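Local coordinates for protein glycoside hydrolase (Streptococcus pneumoniae serotype 4, PDB 6ORH) that probably acts as an alpha-L-fucosidase of glycoside hydrolase family 29, cleaving fucose from host-derived carbohydrate antigens, at residues Pro222-Lys226 and Gln389-Ala393. The protein carries 2 engineered substitutions. Numbering follows the deposited sequence.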
loop_
_atom_site.group_PDB
_atom_site.type_symbol
_atom_site.label_atom_id
_atom_site.label_comp_id
_atom_site.label_asym_id
_atom_site.label_seq_id
_atom_site.Cartn_x
_atom_site.Cartn_y
_atom_site.Cartn_z
ATOM N N PRO A 222 -3.939 7.427 -2.786
ATOM C CA PRO A 222 -3.707 8.194 -4.010
ATOM C C PRO A 222 -2.362 8.920 -4.010
ATOM O O PRO A 222 -1.800 9.175 -2.947
ATOM C CB PRO A 222 -4.798 9.284 -3.965
ATOM C CG PRO A 222 -5.124 9.433 -2.478
ATOM C CD PRO A 222 -4.983 8.040 -1.942
ATOM N N LEU A 223 -1.860 9.218 -5.221
ATOM C CA LEU A 223 -0.803 10.218 -5.370
ATOM C C LEU A 223 -1.299 11.317 -6.297
ATOM O O LEU A 223 -1.301 11.151 -7.527
ATOM C CB LEU A 223 0.524 9.621 -5.879
ATOM C CG LEU A 223 1.609 10.693 -6.146
ATOM C CD1 LEU A 223 2.007 11.429 -4.861
ATOM C CD2 LEU A 223 2.844 10.124 -6.867
ATOM N N TRP A 224 -1.715 12.441 -5.693
ATOM C CA TRP A 224 -1.971 13.670 -6.432
ATOM C C TRP A 224 -0.656 14.431 -6.576
ATOM O O TRP A 224 0.022 14.710 -5.566
ATOM C CB TRP A 224 -3.015 14.515 -5.675
ATOM C CG TRP A 224 -4.325 13.802 -5.541
ATOM C CD1 TRP A 224 -4.842 13.111 -4.472
ATOM C CD2 TRP A 224 -5.314 13.733 -6.585
ATOM N NE1 TRP A 224 -6.091 12.604 -4.779
ATOM C CE2 TRP A 224 -6.395 12.987 -6.068
ATOM C CE3 TRP A 224 -5.345 14.215 -7.911
ATOM C CZ2 TRP A 224 -7.516 12.685 -6.847
ATOM C CZ3 TRP A 224 -6.481 13.964 -8.666
ATOM C CH2 TRP A 224 -7.541 13.223 -8.123
ATOM N N GLN A 225 -0.258 14.708 -7.823
ATOM C CA GLN A 225 0.979 15.449 -8.064
ATOM C C GLN A 225 0.676 16.945 -8.014
ATOM O O GLN A 225 0.844 17.667 -9.000
ATOM C CB GLN A 225 1.590 15.030 -9.414
ATOM C CG GLN A 225 2.064 13.585 -9.417
ATOM C CD GLN A 225 3.362 13.366 -8.674
ATOM O OE1 GLN A 225 3.560 13.796 -7.534
ATOM N NE2 GLN A 225 4.297 12.669 -9.318
ATOM N N LYS A 226 0.204 17.389 -6.849
ATOM C CA LYS A 226 -0.199 18.784 -6.642
ATOM C C LYS A 226 -0.335 18.989 -5.133
ATOM O O LYS A 226 -0.705 18.050 -4.414
ATOM C CB LYS A 226 -1.517 19.126 -7.383
ATOM C CG LYS A 226 -2.714 18.217 -7.125
ATOM C CD LYS A 226 -3.967 18.743 -7.859
ATOM C CE LYS A 226 -5.181 17.848 -7.681
ATOM N NZ LYS A 226 -6.395 18.427 -8.350
ATOM N N GLN A 389 -4.482 16.460 -13.852
ATOM C CA GLN A 389 -4.760 15.154 -13.259
ATOM C C GLN A 389 -6.206 15.111 -12.759
ATOM O O GLN A 389 -6.681 16.065 -12.110
ATOM C CB GLN A 389 -3.804 14.968 -12.067
ATOM C CG GLN A 389 -3.842 13.563 -11.462
ATOM C CD GLN A 389 -2.826 13.332 -10.363
ATOM O OE1 GLN A 389 -2.055 14.238 -10.032
ATOM N NE2 GLN A 389 -2.812 12.116 -9.817
ATOM N N ARG A 390 -6.913 13.995 -13.008
ATOM C CA ARG A 390 -8.358 13.979 -12.777
ATOM C C ARG A 390 -8.851 12.747 -12.029
ATOM O O ARG A 390 -9.689 12.871 -11.131
ATOM C CB ARG A 390 -9.100 14.054 -14.131
ATOM C CG ARG A 390 -8.753 15.294 -14.950
ATOM C CD ARG A 390 -9.217 15.185 -16.421
ATOM N NE ARG A 390 -8.858 16.424 -17.066
ATOM C CZ ARG A 390 -9.672 17.212 -17.779
ATOM N NH1 ARG A 390 -10.922 16.839 -18.039
ATOM N NH2 ARG A 390 -9.207 18.344 -18.261
ATOM N N ILE A 391 -8.357 11.548 -12.391
ATOM C CA ILE A 391 -8.973 10.314 -11.914
ATOM C C ILE A 391 -8.679 10.120 -10.432
ATOM O O ILE A 391 -7.530 10.267 -10.031
ATOM C CB ILE A 391 -8.506 9.105 -12.745
ATOM C CG1 ILE A 391 -9.105 9.227 -14.148
ATOM C CG2 ILE A 391 -8.932 7.799 -12.079
ATOM C CD1 ILE A 391 -8.445 8.296 -15.177
ATOM N N ALA A 392 -9.710 9.767 -9.666
ATOM C CA ALA A 392 -9.571 9.573 -8.232
ATOM C C ALA A 392 -9.882 8.145 -7.794
ATOM O O ALA A 392 -9.587 7.775 -6.645
ATOM C CB ALA A 392 -10.464 10.576 -7.512
ATOM N N ALA A 393 -10.523 7.333 -8.668
ATOM C CA ALA A 393 -10.757 5.935 -8.318
ATOM C C ALA A 393 -11.037 5.131 -9.576
ATOM O O ALA A 393 -11.763 5.599 -10.454
ATOM C CB ALA A 393 -11.937 5.781 -7.375
HETATM O O HOH W 1 -1.665 17.009 -10.378
HETATM O O HOH W 2 -5.696 18.355 -11.051
#
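This buried contact joins two domains: P222-K226 is a loop of the family 29 catalytic domain, a TIM-barrel relative, and Q389-A393 leads into strand 391-400 of the galactose-binding-like beta-sandwich (F5/8 type C). Direct hydrogen bonding rests on one side chain. The amide of Q389, carried on an extended side chain (chi1 and chi2 both t), reads two consecutive peptide groups of the loop: its NE2 donates to L223 O (2.9 Å, 163° at the hydrogen) and its OE1 accepts from Q225 N (2.9 Å, 166°). Both bonds are short and nearly linear and bracket W224, the second falling on the central residue of the inverse gamma turn W224-K226.

Van der Waals packing centres on the W224 indole. Its CE3 lies 3.6 Å from Q389 CD, while CH2 comes within 3.5 Å of I391 O and 3.7 Å of R390 O, the latter at the ring edge. A392 CB meets that edge too, 3.7 Å from W224 CZ2; A392 and A393 form a classic beta bulge opposite E435.

R390 and I391 point their CA-to-CB bonds away from the loop, I391 packing on I433 and L442; E383 OE2 accepts from both backbone amides. Water 1 links Q389 OE1 (2.8 Å) weakly to Q225 O, and K226 NZ, also bonded to P246 and Q437, donates to water 2 (2.8 Å), which donates to Q389 O at 2.7 Å.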